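Long-range contact in VAO-type flavoprotein oxidase VAO615 (Myceliophthora thermophila, PDB 6F72), which binds one FAD bicovalently and is probably an oxidoreductase whose reduced flavin reacts rapidly with molecular oxygen, though its substrate is still unknown: residues N250-V256 against V289-R295. Residues are numbered along the deposited sequence; the frame is centred on the assembly and turned at random.
Sequences NVLEWEV and VLSMTAR. With FAD (flavin-adenine dinucleotide), chain E.
The indole of W254 meets V289 and M292 of the antiparallel partner strand: V289 CG1 lies at the ring edge, 3.7 Å from W254 CE3, while M292 SD stands obliquely, 4.7 Å from the centroid of the six-membered ring, a Met-aromatic contact. V251 CG1 rests on one face, offset toward the rim. The broad indole thus reaches from V289 CG1 to M292 CB and SD, and its NE1 is satisfied by S279. At the guanidinium edge of R295, N250 OD1 receives NE at 2.8 Å and NH2 in a weaker bond; the amide plane is turned 64° from the guanidinium, and NE lies above the carbonyl plane, not on a lone pair.

On the face of E253, E255, S291 and T293, opposite W254, S291 OG donates to the anti lone pair of E255 OE1 (2.7 Å), and H263 holds OE2. Two classic bulges interrupt the ladder: L252 N and E253 N both donate to T293 O, and L290 N and, weakly, S291 N to E255 O. Beside the second bulge, V289 N donates to FAD N1A (2.8 Å) and V289 O accepts from N6A (2.7 Å). This paired donor and acceptor reads the adenine edge, so the main chain of V289 contributes to the cofactor site, with the sheet behind it.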
loop_
_atom_site.group_PDB
_atom_site.type_symbol
_atom_site.label_atom_id
_atom_site.label_comp_id
_atom_site.label_asym_id
_atom_site.label_seq_id
_atom_site.Cartn_x
_atom_site.Cartn_y
_atom_site.Cartn_z
ATOM N N ASN A 250 3.275 12.317 9.468
ATOM C CA ASN A 250 2.733 13.580 9.003
ATOM C C ASN A 250 1.247 13.744 9.275
ATOM O O ASN A 250 0.675 14.759 8.891
ATOM C CB ASN A 250 3.037 13.771 7.523
ATOM C CG ASN A 250 4.491 14.081 7.283
ATOM O OD1 ASN A 250 4.876 15.236 7.269
ATOM N ND2 ASN A 250 5.321 13.035 7.130
ATOM N N VAL A 251 0.634 12.772 9.951
ATOM C CA VAL A 251 -0.776 12.859 10.301
ATOM C C VAL A 251 -0.992 13.789 11.485
ATOM O O VAL A 251 -0.306 13.687 12.526
ATOM C CB VAL A 251 -1.430 11.484 10.579
ATOM C CG1 VAL A 251 -2.934 11.650 10.790
ATOM C CG2 VAL A 251 -1.216 10.551 9.413
ATOM N N LEU A 252 -1.947 14.707 11.316
ATOM C CA LEU A 252 -2.347 15.602 12.395
ATOM C C LEU A 252 -3.632 15.119 13.061
ATOM O O LEU A 252 -3.734 15.109 14.283
ATOM C CB LEU A 252 -2.479 17.044 11.893
ATOM C CG LEU A 252 -1.273 17.665 11.188
ATOM C CD1 LEU A 252 -1.691 18.958 10.514
ATOM C CD2 LEU A 252 -0.126 17.915 12.168
ATOM N N GLU A 253 -4.607 14.724 12.241
ATOM C CA GLU A 253 -5.945 14.347 12.698
ATOM C C GLU A 253 -6.479 13.235 11.837
ATOM O O GLU A 253 -6.150 13.179 10.661
ATOM C CB GLU A 253 -6.905 15.527 12.563
ATOM C CG GLU A 253 -6.567 16.664 13.515
ATOM C CD GLU A 253 -7.528 17.829 13.423
ATOM O OE1 GLU A 253 -8.755 17.590 13.353
ATOM O OE2 GLU A 253 -7.045 18.977 13.456
ATOM N N TRP A 254 -7.282 12.364 12.453
ATOM C CA TRP A 254 -8.106 11.370 11.768
ATOM C C TRP A 254 -9.546 11.690 12.118
ATOM O O TRP A 254 -9.880 11.828 13.298
ATOM C CB TRP A 254 -7.824 9.949 12.262
ATOM C CG TRP A 254 -6.461 9.413 11.931
ATOM C CD1 TRP A 254 -5.407 9.244 12.801
ATOM C CD2 TRP A 254 -6.008 8.964 10.654
ATOM N NE1 TRP A 254 -4.322 8.721 12.133
ATOM C CE2 TRP A 254 -4.660 8.542 10.813
ATOM C CE3 TRP A 254 -6.603 8.886 9.373
ATOM C CZ2 TRP A 254 -3.904 8.042 9.747
ATOM C CZ3 TRP A 254 -5.842 8.403 8.314
ATOM C CH2 TRP A 254 -4.511 7.978 8.509
ATOM N N GLU A 255 -10.388 11.787 11.093
ATOM C CA GLU A 255 -11.825 11.846 11.282
ATOM C C GLU A 255 -12.382 10.467 10.941
ATOM O O GLU A 255 -12.076 9.914 9.892
ATOM C CB GLU A 255 -12.423 12.931 10.394
ATOM C CG GLU A 255 -13.936 13.062 10.505
ATOM C CD GLU A 255 -14.556 13.793 9.335
ATOM O OE1 GLU A 255 -13.818 14.243 8.430
ATOM O OE2 GLU A 255 -15.804 13.918 9.323
ATOM N N VAL A 256 -13.161 9.916 11.869
ATOM C CA VAL A 256 -13.568 8.516 11.846
ATOM C C VAL A 256 -15.015 8.296 12.272
ATOM O O VAL A 256 -15.626 9.158 12.901
ATOM C CB VAL A 256 -12.662 7.601 12.744
ATOM C CG1 VAL A 256 -11.181 7.841 12.498
ATOM C CG2 VAL A 256 -13.009 7.715 14.227
ATOM N N VAL A 289 -12.280 5.450 8.477
ATOM C CA VAL A 289 -11.720 6.797 8.326
ATOM C C VAL A 289 -12.467 7.545 7.227
ATOM O O VAL A 289 -12.603 7.025 6.104
ATOM C CB VAL A 289 -10.204 6.750 8.005
ATOM C CG1 VAL A 289 -9.702 8.075 7.439
ATOM C CG2 VAL A 289 -9.399 6.322 9.238
ATOM N N LEU A 290 -12.935 8.750 7.557
ATOM C CA LEU A 290 -13.610 9.635 6.600
ATOM C C LEU A 290 -12.677 10.671 5.992
ATOM O O LEU A 290 -12.858 11.099 4.857
ATOM C CB LEU A 290 -14.804 10.319 7.259
ATOM C CG LEU A 290 -15.936 9.447 7.811
ATOM C CD1 LEU A 290 -16.837 10.318 8.675
ATOM C CD2 LEU A 290 -16.747 8.793 6.701
ATOM N N SER A 291 -11.677 11.085 6.766
ATOM C CA SER A 291 -10.658 12.003 6.282
ATOM C C SER A 291 -9.466 11.939 7.209
ATOM O O SER A 291 -9.566 11.419 8.329
ATOM C CB SER A 291 -11.195 13.449 6.212
ATOM O OG SER A 291 -11.247 14.052 7.497
ATOM N N MET A 292 -8.344 12.467 6.722
ATOM C CA MET A 292 -7.182 12.771 7.554
ATOM C C MET A 292 -6.763 14.214 7.317
ATOM O O MET A 292 -7.006 14.782 6.250
ATOM C CB MET A 292 -6.021 11.801 7.259
ATOM C CG MET A 292 -5.240 12.060 5.979
ATOM S SD MET A 292 -3.794 10.992 5.847
ATOM C CE MET A 292 -2.912 11.811 4.512
ATOM N N THR A 293 -6.165 14.817 8.331
ATOM C CA THR A 293 -5.502 16.088 8.155
ATOM C C THR A 293 -4.023 15.788 8.306
ATOM O O THR A 293 -3.621 15.075 9.233
ATOM C CB THR A 293 -6.005 17.100 9.181
ATOM O OG1 THR A 293 -7.429 17.149 9.086
ATOM C CG2 THR A 293 -5.416 18.496 8.928
ATOM N N ALA A 294 -3.228 16.305 7.375
ATOM C CA ALA A 294 -1.802 16.026 7.355
ATOM C C ALA A 294 -0.995 17.243 6.974
ATOM O O ALA A 294 -1.459 18.112 6.221
ATOM C CB ALA A 294 -1.492 14.878 6.411
ATOM N N ARG A 295 0.222 17.271 7.502
ATOM C CA ARG A 295 1.234 18.269 7.185
ATOM C C ARG A 295 1.491 18.425 5.685
ATOM O O ARG A 295 1.580 17.447 4.951
ATOM C CB ARG A 295 2.552 17.933 7.905
ATOM C CG ARG A 295 2.400 17.664 9.398
ATOM C CD ARG A 295 3.734 17.609 10.151
ATOM N NE ARG A 295 4.618 16.528 9.718
ATOM C CZ ARG A 295 5.721 16.128 10.361
ATOM N NH1 ARG A 295 6.099 16.716 11.506
ATOM N NH2 ARG A 295 6.451 15.133 9.858
HETATM P PA FAD E . -7.293 -0.541 -0.135
HETATM O O1A FAD E . -7.070 -1.965 -0.575
HETATM O O2A FAD E . -8.584 0.096 -0.570
HETATM O O5B FAD E . -7.165 -0.485 1.466
HETATM C C5B FAD E . -6.135 -1.183 2.167
HETATM C C4B FAD E . -6.548 -1.493 3.601
HETATM O O4B FAD E . -6.894 -0.281 4.274
HETATM C C3B FAD E . -7.755 -2.403 3.726
HETATM O O3B FAD E . -7.537 -3.224 4.881
HETATM C C2B FAD E . -8.923 -1.466 3.986
HETATM O O2B FAD E . -9.943 -2.089 4.771
HETATM C C1B FAD E . -8.256 -0.325 4.735
HETATM N N9A FAD E . -8.852 1.010 4.489
HETATM C C8A FAD E . -8.660 1.768 3.388
HETATM N N7A FAD E . -9.314 2.951 3.501
HETATM C C5A FAD E . -9.928 2.957 4.695
HETATM C C6A FAD E . -10.787 3.905 5.440
HETATM N N6A FAD E . -11.115 5.091 4.882
HETATM N N1A FAD E . -11.233 3.537 6.663
HETATM C C2A FAD E . -10.914 2.349 7.222
HETATM N N3A FAD E . -10.126 1.438 6.598
HETATM C C4A FAD E . -9.614 1.682 5.356
HETATM N N1 FAD E . 3.067 1.483 -0.290
HETATM C C2 FAD E . 4.120 2.258 0.076
HETATM O O2 FAD E . 4.367 2.410 1.296
HETATM N N3 FAD E . 4.907 2.867 -0.838
HETATM C C4 FAD E . 4.730 2.753 -2.164
HETATM O O4 FAD E . 5.488 3.334 -2.974
HETATM C C4X FAD E . 3.594 1.932 -2.639
HETATM N N5 FAD E . 3.334 1.776 -3.955
HETATM C C5X FAD E . 2.290 1.014 -4.391
HETATM C C6 FAD E . 2.034 0.868 -5.771
HETATM C C7 FAD E . 0.942 0.076 -6.191
HETATM C C7M FAD E . 0.690 -0.076 -7.681
HETATM C C8 FAD E . 0.050 -0.595 -5.176
HETATM C C8M FAD E . -1.203 -1.385 -5.523
HETATM C C9 FAD E . 0.321 -0.434 -3.821
HETATM C C9A FAD E . 1.401 0.339 -3.385
HETATM N N10 FAD E . 1.649 0.508 -2.002
HETATM C C10 FAD E . 2.754 1.287 -1.596
HETATM C "C1'" FAD E . 0.820 -0.188 -1.021
HETATM C "C2'" FAD E . -0.190 0.597 -0.239
HETATM O "O2'" FAD E . 0.517 1.365 0.732
HETATM C "C3'" FAD E . -1.071 -0.447 0.437
HETATM O "O3'" FAD E . -1.519 -1.438 -0.513
HETATM C "C4'" FAD E . -2.267 0.198 1.121
HETATM O "O4'" FAD E . -2.928 -0.772 1.936
HETATM C "C5'" FAD E . -3.217 0.844 0.112
HETATM O "O5'" FAD E . -4.378 1.353 0.749
HETATM P P FAD E . -5.644 1.785 -0.141
HETATM O O1P FAD E . -5.165 2.655 -1.268
HETATM O O2P FAD E . -6.685 2.260 0.846
HETATM O O3P FAD E . -6.113 0.362 -0.743
#